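Local coordinates for protein Dye-decolorizing peroxidase tfu_3078 (Thermobifida fusca, PDB 5FW4) that uses heme b and hydrogen peroxide to oxidise many compounds, reacting strongly with anthraquinone dyes and modestly with azo dyes and standard peroxidase substrates, at residues L277-I282 with A410-P415; R351-G356 with M376-D381; G147-S152 with G181-L186. All blocks are in the same frame, centred on the assembly; numbering follows the deposited sequence.

From the N terminus, contact 3 comes first: it joins the start of helix 148-153 to the beginning of strand 184-190, closing a loop of 28 residues with almost no regular structure. Contact 1 opens later, at 277-282, and closes at 410-415. Contact 2, the hairpin pairing of 351-356 with 376-381, falls wholly within this span, so the paths nest and never cross. Contacts 1 and 2 share one four-stranded sheet, where A377 bonds to V278 and W378 packs on L277. Contact 3 meets that sheet chiefly through M185, which packs on L277 and F412, with the G182 and F184 carbonyls also at the F412 ring; contact 1 thus touches both others, while contacts 2 and 3 do not meet.

Contact 1. Residues L277-I282 with A410-P415; sequences LVVRRI and ALFAVP. With HEM (protoporphyrin IX containing Fe), chain C.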
loop_
_atom_site.group_PDB
_atom_site.type_symbol
_atom_site.label_atom_id
_atom_site.label_comp_id
_atom_site.label_asym_id
_atom_site.label_seq_id
_atom_site.Cartn_x
_atom_site.Cartn_y
_atom_site.Cartn_z
ATOM N N LEU A 277 5.959 9.357 20.650
ATOM C CA LEU A 277 5.617 8.267 19.755
ATOM C C LEU A 277 6.725 7.225 19.738
ATOM O O LEU A 277 7.879 7.527 19.396
ATOM C CB LEU A 277 5.417 8.796 18.313
ATOM C CG LEU A 277 5.239 7.729 17.220
ATOM C CD1 LEU A 277 3.951 6.968 17.388
ATOM C CD2 LEU A 277 5.285 8.358 15.827
ATOM N N VAL A 278 6.387 5.990 20.134
ATOM C CA VAL A 278 7.241 4.877 19.844
ATOM C C VAL A 278 6.667 4.167 18.637
ATOM O O VAL A 278 5.489 3.738 18.651
ATOM C CB VAL A 278 7.372 3.882 21.019
ATOM C CG1 VAL A 278 8.192 2.690 20.584
ATOM C CG2 VAL A 278 7.999 4.562 22.228
ATOM N N VAL A 279 7.488 4.036 17.591
ATOM C CA VAL A 279 7.088 3.271 16.423
ATOM C C VAL A 279 7.917 2.017 16.333
ATOM O O VAL A 279 9.145 2.034 16.501
ATOM C CB VAL A 279 7.106 4.086 15.102
ATOM C CG1 VAL A 279 8.391 4.828 14.928
ATOM C CG2 VAL A 279 6.858 3.196 13.897
ATOM N N ARG A 280 7.236 0.910 16.069
ATOM C CA ARG A 280 7.920 -0.350 15.864
ATOM C C ARG A 280 7.358 -1.001 14.605
ATOM O O ARG A 280 6.129 -1.084 14.426
ATOM C CB ARG A 280 7.721 -1.261 17.107
ATOM C CG ARG A 280 8.137 -0.658 18.442
ATOM C CD ARG A 280 9.656 -0.650 18.645
ATOM N NE ARG A 280 10.119 -1.965 19.110
ATOM C CZ ARG A 280 11.269 -2.228 19.717
ATOM N NH1 ARG A 280 12.149 -1.277 19.976
ATOM N NH2 ARG A 280 11.518 -3.482 20.110
ATOM N N ARG A 281 8.240 -1.435 13.727
ATOM C CA ARG A 281 7.851 -2.231 12.587
ATOM C C ARG A 281 7.919 -3.684 13.069
ATOM O O ARG A 281 8.986 -4.181 13.343
ATOM C CB ARG A 281 8.801 -2.040 11.427
ATOM C CG ARG A 281 8.401 -2.795 10.177
ATOM C CD ARG A 281 9.495 -2.706 9.161
ATOM N NE ARG A 281 9.280 -3.527 7.973
ATOM C CZ ARG A 281 9.529 -3.135 6.738
ATOM N NH1 ARG A 281 9.967 -1.904 6.504
ATOM N NH2 ARG A 281 9.312 -3.962 5.726
ATOM N N ILE A 282 6.775 -4.322 13.149
ATOM C CA ILE A 282 6.714 -5.713 13.722
ATOM C C ILE A 282 6.223 -6.673 12.672
ATOM O O ILE A 282 5.055 -6.654 12.310
ATOM C CB ILE A 282 5.763 -5.790 14.875
ATOM C CG1 ILE A 282 5.940 -4.642 15.829
ATOM C CG2 ILE A 282 5.924 -7.137 15.603
ATOM C CD1 ILE A 282 7.265 -4.607 16.410
ATOM N N ALA A 410 11.744 3.390 16.479
ATOM C CA ALA A 410 12.102 4.798 16.667
ATOM C C ALA A 410 11.234 5.470 17.717
ATOM O O ALA A 410 10.074 5.086 17.935
ATOM C CB ALA A 410 11.980 5.531 15.345
ATOM N N LEU A 411 11.831 6.441 18.388
ATOM C CA LEU A 411 11.153 7.297 19.343
ATOM C C LEU A 411 11.139 8.721 18.775
ATOM O O LEU A 411 12.188 9.239 18.450
ATOM C CB LEU A 411 11.939 7.317 20.643
ATOM C CG LEU A 411 11.525 8.295 21.764
ATOM C CD1 LEU A 411 10.072 8.170 22.207
ATOM C CD2 LEU A 411 12.406 8.074 22.974
ATOM N N PHE A 412 9.968 9.339 18.695
ATOM C CA PHE A 412 9.876 10.761 18.347
ATOM C C PHE A 412 9.133 11.574 19.379
ATOM O O PHE A 412 8.106 11.146 19.911
ATOM C CB PHE A 412 9.241 10.916 16.977
ATOM C CG PHE A 412 10.006 10.246 15.895
ATOM C CD1 PHE A 412 11.172 10.825 15.393
ATOM C CD2 PHE A 412 9.568 9.056 15.355
ATOM C CE1 PHE A 412 11.884 10.216 14.375
ATOM C CE2 PHE A 412 10.280 8.446 14.332
ATOM C CZ PHE A 412 11.433 9.036 13.835
ATOM N N ALA A 413 9.654 12.764 19.650
ATOM C CA ALA A 413 8.966 13.741 20.461
ATOM C C ALA A 413 8.084 14.516 19.526
ATOM O O ALA A 413 8.571 15.006 18.501
ATOM C CB ALA A 413 9.980 14.671 21.160
ATOM N N VAL A 414 6.797 14.611 19.854
ATOM C CA VAL A 414 5.819 15.289 19.019
ATOM C C VAL A 414 5.319 16.471 19.838
ATOM O O VAL A 414 4.505 16.306 20.765
ATOM C CB VAL A 414 4.698 14.309 18.599
ATOM C CG1 VAL A 414 3.527 15.018 17.951
ATOM C CG2 VAL A 414 5.276 13.212 17.687
ATOM N N PRO A 415 5.826 17.682 19.526
ATOM C CA PRO A 415 5.503 18.815 20.378
ATOM C C PRO A 415 4.120 19.380 20.142
ATOM O O PRO A 415 3.558 19.223 19.059
ATOM C CB PRO A 415 6.559 19.852 19.992
ATOM C CG PRO A 415 6.814 19.551 18.551
ATOM C CD PRO A 415 6.778 18.063 18.461
HETATM C CHA HEM C . -3.627 -5.371 23.492
HETATM C CHB HEM C . -2.135 -7.411 19.362
HETATM C CHC HEM C . 2.285 -5.621 20.159
HETATM C CHD HEM C . 0.720 -3.361 24.145
HETATM C C1A HEM C . -3.587 -6.066 22.309
HETATM C C2A HEM C . -4.684 -6.783 21.790
HETATM C C3A HEM C . -4.254 -7.371 20.646
HETATM C C4A HEM C . -2.914 -7.019 20.444
HETATM C CMA HEM C . -5.054 -8.201 19.716
HETATM C CAA HEM C . -6.050 -6.917 22.415
HETATM C CBA HEM C . -7.042 -5.858 21.947
HETATM C CGA HEM C . -6.712 -4.509 22.516
HETATM O O1A HEM C . -6.219 -3.642 21.745
HETATM O O2A HEM C . -6.939 -4.270 23.729
HETATM C C1B HEM C . -0.771 -7.087 19.239
HETATM C C2B HEM C . 0.041 -7.514 18.161
HETATM C C3B HEM C . 1.299 -7.015 18.362
HETATM C C4B HEM C . 1.210 -6.252 19.608
HETATM C CMB HEM C . -0.430 -8.348 17.003
HETATM C CAB HEM C . 2.516 -7.088 17.546
HETATM C CBB HEM C . 2.540 -7.536 16.291
HETATM C C1C HEM C . 2.257 -4.854 21.300
HETATM C C2C HEM C . 3.339 -4.164 21.804
HETATM C C3C HEM C . 2.881 -3.501 22.936
HETATM C C4C HEM C . 1.514 -3.819 23.111
HETATM C CMC HEM C . 4.696 -4.187 21.147
HETATM C CAC HEM C . 3.541 -2.673 23.934
HETATM C CBC HEM C . 4.821 -2.701 24.135
HETATM C C1D HEM C . -0.621 -3.769 24.238
HETATM C C2D HEM C . -1.462 -3.315 25.352
HETATM C C3D HEM C . -2.674 -3.890 25.170
HETATM C C4D HEM C . -2.542 -4.692 23.959
HETATM C CMD HEM C . -1.093 -2.369 26.482
HETATM C CAD HEM C . -3.891 -3.705 26.056
HETATM C CBD HEM C . -3.765 -4.640 27.262
HETATM C CGD HEM C . -4.885 -4.386 28.247
HETATM O O1D HEM C . -4.858 -3.434 29.052
HETATM O O2D HEM C . -5.874 -5.150 28.235
HETATM N NA HEM C . -2.500 -6.227 21.474
HETATM N NB HEM C . -0.040 -6.341 20.065
HETATM N NC HEM C . 1.181 -4.666 22.122
HETATM N ND HEM C . -1.294 -4.601 23.401
HETATM FE FE HEM C . -0.685 -5.489 21.835
#
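The carbonyl oxygen A410 O receives the N-H of V279, with V279 N at 2.8 Å, and, in a longer CA-H...O contact, the CA-H of V278 just before it, CA to A410 O 3.4 Å. The return bond from A410 N to V279 O (2.9 Å) closes the hydrogen-bonded pair. Two residues along, L277 and F412 repeat the pattern with two bonds of 2.9 Å between L277 N and F412 O and between F412 N and L277 O, both nearly straight.

Side chains follow the alternation. V279 has CG1 wedged between its backbone N and carbonyl carbon (chi1 49°), which brings that methyl 3.7 Å from A410 CB and against the edge of the F412 ring at CE2. Small A410 leaves room for this branched neighbour. L277 reaches the same ring obliquely and touches V414 only loosely. On the other face V278 CG2 meets L411 CD1 at 4.2 Å. Further along, I282 CG2 lies 3.5 Å from the heme vinyl carbon CBB, so the strand runs on into the cofactor pocket. First and last strands of a 2-3-1-4 antiparallel sheet lie side by side here, as in the ferredoxin-like halves of the DyP-type peroxidases.

Contact 2. Residues R351-G356 with M376-D381; sequences RMFRRG and MAWQGD. With HEM (protoporphyrin IX containing Fe), chain C.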
loop_
_atom_site.group_PDB
_atom_site.type_symbol
_atom_site.label_atom_id
_atom_site.label_comp_id
_atom_site.label_asym_id
_atom_site.label_seq_id
_atom_site.Cartn_x
_atom_site.Cartn_y
_atom_site.Cartn_z
ATOM N N ARG A 351 0.661 2.712 30.865
ATOM C CA ARG A 351 -0.460 2.807 29.958
ATOM C C ARG A 351 -0.014 3.586 28.706
ATOM O O ARG A 351 0.883 4.405 28.776
ATOM C CB ARG A 351 -1.617 3.509 30.673
ATOM C CG ARG A 351 -2.999 3.350 30.057
ATOM C CD ARG A 351 -4.039 4.122 30.880
ATOM N NE ARG A 351 -4.046 3.652 32.266
ATOM C CZ ARG A 351 -4.733 2.597 32.712
ATOM N NH1 ARG A 351 -5.497 1.898 31.894
ATOM N NH2 ARG A 351 -4.651 2.234 33.984
ATOM N N MET A 352 -0.595 3.253 27.565
ATOM C CA MET A 352 -0.269 3.935 26.304
ATOM C C MET A 352 -1.509 3.920 25.445
ATOM O O MET A 352 -2.460 3.206 25.731
ATOM C CB MET A 352 0.914 3.248 25.605
ATOM C CG MET A 352 0.589 1.910 24.941
ATOM S SD MET A 352 2.019 0.852 24.762
ATOM C CE MET A 352 2.175 0.220 26.459
ATOM N N PHE A 353 -1.487 4.728 24.397
ATOM C CA PHE A 353 -2.535 4.778 23.393
ATOM C C PHE A 353 -1.931 4.221 22.113
ATOM O O PHE A 353 -0.986 4.764 21.586
ATOM C CB PHE A 353 -2.999 6.232 23.196
ATOM C CG PHE A 353 -3.940 6.446 22.043
ATOM C CD1 PHE A 353 -5.145 5.768 21.968
ATOM C CD2 PHE A 353 -3.614 7.340 21.024
ATOM C CE1 PHE A 353 -6.020 5.982 20.909
ATOM C CE2 PHE A 353 -4.480 7.543 19.958
ATOM C CZ PHE A 353 -5.672 6.862 19.898
ATOM N N ARG A 354 -2.502 3.134 21.621
ATOM C CA ARG A 354 -1.991 2.427 20.475
ATOM C C ARG A 354 -2.803 2.824 19.260
ATOM O O ARG A 354 -4.035 2.744 19.277
ATOM C CB ARG A 354 -2.063 0.913 20.734
ATOM C CG ARG A 354 -0.963 0.479 21.682
ATOM C CD ARG A 354 -1.288 -0.757 22.551
ATOM N NE ARG A 354 -2.693 -1.142 22.634
ATOM C CZ ARG A 354 -3.593 -0.771 23.541
ATOM N NH1 ARG A 354 -3.340 0.091 24.588
ATOM N NH2 ARG A 354 -4.814 -1.289 23.395
ATOM N N ARG A 355 -2.106 3.278 18.221
ATOM C CA ARG A 355 -2.730 3.713 16.990
ATOM C C ARG A 355 -1.889 3.230 15.802
ATOM O O ARG A 355 -1.219 4.019 15.049
ATOM C CB ARG A 355 -2.833 5.242 17.012
ATOM C CG ARG A 355 -3.597 5.872 15.877
ATOM C CD ARG A 355 -3.621 7.385 16.081
ATOM N NE ARG A 355 -4.330 8.096 15.021
ATOM C CZ ARG A 355 -3.820 8.436 13.823
ATOM N NH1 ARG A 355 -2.593 8.073 13.437
ATOM N NH2 ARG A 355 -4.575 9.102 12.961
ATOM N N GLY A 356 -1.959 1.932 15.600
ATOM C CA GLY A 356 -1.152 1.240 14.648
ATOM C C GLY A 356 -1.906 0.871 13.387
ATOM O O GLY A 356 -3.130 0.907 13.357
ATOM N N MET A 376 2.244 1.708 16.726
ATOM C CA MET A 376 2.517 3.060 17.157
ATOM C C MET A 376 1.878 3.315 18.505
ATOM O O MET A 376 0.653 3.271 18.626
ATOM C CB MET A 376 2.032 4.085 16.106
ATOM C CG MET A 376 2.855 4.102 14.845
ATOM S SD MET A 376 2.586 5.535 13.763
ATOM C CE MET A 376 1.295 4.898 12.753
ATOM N N ALA A 377 2.704 3.574 19.514
ATOM C CA ALA A 377 2.206 3.921 20.835
ATOM C C ALA A 377 2.534 5.360 21.183
ATOM O O ALA A 377 3.667 5.794 21.046
ATOM C CB ALA A 377 2.745 2.994 21.902
ATOM N N TRP A 378 1.506 6.039 21.670
ATOM C CA TRP A 378 1.572 7.401 22.154
ATOM C C TRP A 378 1.497 7.435 23.656
ATOM O O TRP A 378 0.703 6.687 24.287
ATOM C CB TRP A 378 0.417 8.153 21.569
ATOM C CG TRP A 378 0.475 8.237 20.129
ATOM C CD1 TRP A 378 -0.121 7.421 19.224
ATOM C CD2 TRP A 378 1.140 9.257 19.378
ATOM N NE1 TRP A 378 0.157 7.839 17.956
ATOM C CE2 TRP A 378 0.902 8.990 18.022
ATOM C CE3 TRP A 378 1.908 10.362 19.733
ATOM C CZ2 TRP A 378 1.414 9.768 17.024
ATOM C CZ3 TRP A 378 2.398 11.158 18.741
ATOM C CH2 TRP A 378 2.170 10.844 17.396
ATOM N N GLN A 379 2.317 8.288 24.246
ATOM C CA GLN A 379 2.349 8.441 25.690
ATOM C C GLN A 379 3.071 9.703 26.117
ATOM O O GLN A 379 3.893 10.231 25.362
ATOM C CB GLN A 379 3.015 7.246 26.393
ATOM C CG GLN A 379 4.463 6.959 26.023
ATOM C CD GLN A 379 4.628 5.900 24.934
ATOM O OE1 GLN A 379 4.567 4.708 25.202
ATOM N NE2 GLN A 379 4.860 6.334 23.713
ATOM N N GLY A 380 2.754 10.143 27.341
ATOM C CA GLY A 380 3.385 11.277 27.986
ATOM C C GLY A 380 4.847 11.035 28.264
ATOM O O GLY A 380 5.625 11.959 28.187
ATOM N N ASP A 381 5.229 9.797 28.563
ATOM C CA ASP A 381 6.600 9.465 28.922
ATOM C C ASP A 381 6.827 7.993 28.644
ATOM O O ASP A 381 6.151 7.144 29.272
ATOM C CB ASP A 381 6.820 9.768 30.410
ATOM C CG ASP A 381 8.211 9.384 30.909
ATOM O OD1 ASP A 381 9.011 8.793 30.174
ATOM O OD2 ASP A 381 8.494 9.670 32.093
HETATM C CHA HEM C . -3.627 -5.371 23.492
HETATM C CHB HEM C . -2.135 -7.411 19.362
HETATM C CHC HEM C . 2.285 -5.621 20.159
HETATM C CHD HEM C . 0.720 -3.361 24.145
HETATM C C1A HEM C . -3.587 -6.066 22.309
HETATM C C2A HEM C . -4.684 -6.783 21.790
HETATM C C3A HEM C . -4.254 -7.371 20.646
HETATM C C4A HEM C . -2.914 -7.019 20.444
HETATM C CMA HEM C . -5.054 -8.201 19.716
HETATM C CAA HEM C . -6.050 -6.917 22.415
HETATM C CBA HEM C . -7.042 -5.858 21.947
HETATM C CGA HEM C . -6.712 -4.509 22.516
HETATM O O1A HEM C . -6.219 -3.642 21.745
HETATM O O2A HEM C . -6.939 -4.270 23.729
HETATM C C1B HEM C . -0.771 -7.087 19.239
HETATM C C2B HEM C . 0.041 -7.514 18.161
HETATM C C3B HEM C . 1.299 -7.015 18.362
HETATM C C4B HEM C . 1.210 -6.252 19.608
HETATM C CMB HEM C . -0.430 -8.348 17.003
HETATM C CAB HEM C . 2.516 -7.088 17.546
HETATM C CBB HEM C . 2.540 -7.536 16.291
HETATM C C1C HEM C . 2.257 -4.854 21.300
HETATM C C2C HEM C . 3.339 -4.164 21.804
HETATM C C3C HEM C . 2.881 -3.501 22.936
HETATM C C4C HEM C . 1.514 -3.819 23.111
HETATM C CMC HEM C . 4.696 -4.187 21.147
HETATM C CAC HEM C . 3.541 -2.673 23.934
HETATM C CBC HEM C . 4.821 -2.701 24.135
HETATM C C1D HEM C . -0.621 -3.769 24.238
HETATM C C2D HEM C . -1.462 -3.315 25.352
HETATM C C3D HEM C . -2.674 -3.890 25.170
HETATM C C4D HEM C . -2.542 -4.692 23.959
HETATM C CMD HEM C . -1.093 -2.369 26.482
HETATM C CAD HEM C . -3.891 -3.705 26.056
HETATM C CBD HEM C . -3.765 -4.640 27.262
HETATM C CGD HEM C . -4.885 -4.386 28.247
HETATM O O1D HEM C . -4.858 -3.434 29.052
HETATM O O2D HEM C . -5.874 -5.150 28.235
HETATM N NA HEM C . -2.500 -6.227 21.474
HETATM N NB HEM C . -0.040 -6.341 20.065
HETATM N NC HEM C . 1.181 -4.666 22.122
HETATM N ND HEM C . -1.294 -4.601 23.401
HETATM FE FE HEM C . -0.685 -5.489 21.835
HETATM O O HOH W 1 -0.418 6.792 15.152
#
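F353 and W378 form a hydrogen-bonded antiparallel pair, with W378 N reaching F353 O at 2.8 Å, and R355 N continues the pairing to M376 O. Packing is tight against the heme. M352 has its CG between backbone N and carbonyl carbon (chi1 74°), and its bent, flexible thioether lets SD touch A377 CB (3.6 Å) and, on another flank, the heme vinyl carbon CAC (3.9 Å); the small alanine leaves the sulfur room. R354, which pairs with A377, folds sharply at chi3 (-16°) and lays its guanidinium parallel to the porphyrin, with heme C3D 3.6 Å from its plane. At the guanidinium edge, in the group's own plane, R354 NH2 donates to propionate oxygen O1A at 3.2 Å. R354 also lines the pocket of a bound oxygen molecule together with D242, the inferred proton acceptor. An alanine here would probably leave O1A without this guanidinium partner and open a gap over the porphyrin.

The aromatic face is broader but less directly joined: F353 and W378 meet obliquely, CD2 to CD1 3.9 Å, and R355 CB comes to the indole edge. There a water stands in for direct side-chain bonding: it accepts from W378 NE1 (3.0 Å) and R355 NH1 and donates to R355 O, satisfying polar groups in a buried place. Helix 252-258 covers the F353 and W378 part, F254 standing edge-to-face to F353 and I258 touching both aromatic residues, while Q187 of strand 184-190 touches R355, M376 and W378, and strand 275-284 flanks 376-379 along its far edge.

Contact 3. Residues G147-S152 with G181-L186; sequences GGSLLS and GGDFML
G147 comes so close to G182 that a beta carbon on it would run into G182 O; G147 CA lies 3.3 Å from that oxygen in a CA-H...O contact. G182 is glycine for another reason, its backbone angles (phi 134°, psi 140°). G147 N donates to D183 O at 2.8 Å, straight at the hydrogen, though the donor stands well above the carbonyl plane.

S149, in the first turn of the helix, turns its OG between backbone N and carbonyl carbon and donates to D183 OD1; the very short refined separation is doubtful. A water that accepts from G182 N lies as close to the hydroxyl, at an equally doubtful distance. D183 OD2 takes a salt bridge from R94 and the N-H of L89.

L150, with CG anti to its backbone N (chi1 -176°), sets its two methyls obliquely against the F184 ring, CD1 to CZ 3.4 Å and CD2 to CE1 3.6 Å. D183 and F184 both face L87 in a classic beta bulge at the start of strand 184-190. Helix 97-120 covers the apolar side, its A104 touching L150 and F184 and its W111 edge-to-face with F184, while L89 of strand 81-89 packs on both.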
loop_
_atom_site.group_PDB
_atom_site.type_symbol
_atom_site.label_atom_id
_atom_site.label_comp_id
_atom_site.label_asym_id
_atom_site.label_seq_id
_atom_site.Cartn_x
_atom_site.Cartn_y
_atom_site.Cartn_z
ATOM N N GLY A 147 13.415 13.556 16.561
ATOM C CA GLY A 147 14.200 12.522 17.221
ATOM C C GLY A 147 15.286 13.122 18.088
ATOM O O GLY A 147 15.791 14.266 17.850
ATOM N N GLY A 148 15.662 12.356 19.108
ATOM C CA GLY A 148 16.784 12.716 19.961
ATOM C C GLY A 148 18.067 12.945 19.169
ATOM O O GLY A 148 18.857 13.793 19.544
ATOM N N SER A 149 18.261 12.212 18.063
ATOM C CA SER A 149 19.439 12.430 17.208
ATOM C C SER A 149 19.512 13.853 16.632
ATOM O O SER A 149 20.602 14.356 16.348
ATOM C CB SER A 149 19.567 11.369 16.096
ATOM O OG SER A 149 18.499 11.368 15.165
ATOM N N LEU A 150 18.370 14.513 16.473
ATOM C CA LEU A 150 18.381 15.916 16.023
ATOM C C LEU A 150 19.113 16.799 17.053
ATOM O O LEU A 150 19.855 17.738 16.695
ATOM C CB LEU A 150 16.964 16.449 15.799
ATOM C CG LEU A 150 17.017 17.891 15.239
ATOM C CD1 LEU A 150 17.524 17.864 13.808
ATOM C CD2 LEU A 150 15.694 18.625 15.330
ATOM N N LEU A 151 18.875 16.512 18.329
ATOM C CA LEU A 151 19.462 17.299 19.400
ATOM C C LEU A 151 20.972 17.124 19.376
ATOM O O LEU A 151 21.719 18.080 19.554
ATOM C CB LEU A 151 18.855 16.945 20.775
ATOM C CG LEU A 151 17.458 17.560 21.063
ATOM C CD1 LEU A 151 16.372 17.088 20.126
ATOM C CD2 LEU A 151 16.999 17.268 22.483
ATOM N N SER A 152 21.431 15.915 19.102
ATOM C CA SER A 152 22.849 15.701 18.931
ATOM C C SER A 152 23.384 16.564 17.783
ATOM O O SER A 152 24.308 17.313 17.973
ATOM C CB SER A 152 23.141 14.225 18.680
ATOM O OG SER A 152 22.612 13.450 19.741
ATOM N N GLY A 181 15.443 4.764 14.152
ATOM C CA GLY A 181 15.747 6.126 14.514
ATOM C C GLY A 181 15.365 7.137 13.450
ATOM O O GLY A 181 14.496 6.871 12.608
ATOM N N GLY A 182 16.015 8.291 13.500
ATOM C CA GLY A 182 15.695 9.402 12.597
ATOM C C GLY A 182 15.608 10.715 13.372
ATOM O O GLY A 182 15.111 10.773 14.527
ATOM N N ASP A 183 16.140 11.762 12.748
ATOM C CA ASP A 183 16.126 13.115 13.284
ATOM C C ASP A 183 14.735 13.725 13.292
ATOM O O ASP A 183 14.420 14.555 14.130
ATOM C CB ASP A 183 17.016 14.050 12.428
ATOM C CG ASP A 183 18.537 13.685 12.446
ATOM O OD1 ASP A 183 19.044 13.005 13.363
ATOM O OD2 ASP A 183 19.266 14.141 11.525
ATOM N N PHE A 184 13.940 13.395 12.286
ATOM C CA PHE A 184 12.594 13.878 12.177
ATOM C C PHE A 184 11.627 12.774 11.808
ATOM O O PHE A 184 11.994 11.766 11.164
ATOM C CB PHE A 184 12.475 14.923 11.060
ATOM C CG PHE A 184 13.355 16.086 11.248
ATOM C CD1 PHE A 184 13.007 17.104 12.123
ATOM C CD2 PHE A 184 14.538 16.182 10.541
ATOM C CE1 PHE A 184 13.838 18.213 12.271
ATOM C CE2 PHE A 184 15.376 17.277 10.696
ATOM C CZ PHE A 184 15.015 18.293 11.553
ATOM N N MET A 185 10.376 13.049 12.116
ATOM C CA MET A 185 9.289 12.264 11.586
ATOM C C MET A 185 8.183 13.051 10.930
ATOM O O MET A 185 7.713 14.044 11.447
ATOM C CB MET A 185 8.624 11.426 12.677
ATOM C CG MET A 185 7.454 10.655 12.099
ATOM S SD MET A 185 6.234 10.087 13.254
ATOM C CE MET A 185 5.650 11.556 14.060
ATOM N N LEU A 186 7.701 12.505 9.839
ATOM C CA LEU A 186 6.420 12.866 9.309
ATOM C C LEU A 186 5.491 11.689 9.404
ATOM O O LEU A 186 5.809 10.631 8.871
ATOM C CB LEU A 186 6.557 13.251 7.841
ATOM C CG LEU A 186 7.268 14.577 7.598
ATOM C CD1 LEU A 186 7.429 14.715 6.089
ATOM C CD2 LEU A 186 6.476 15.729 8.198
HETATM O O HOH W 2 17.845 8.950 15.369
#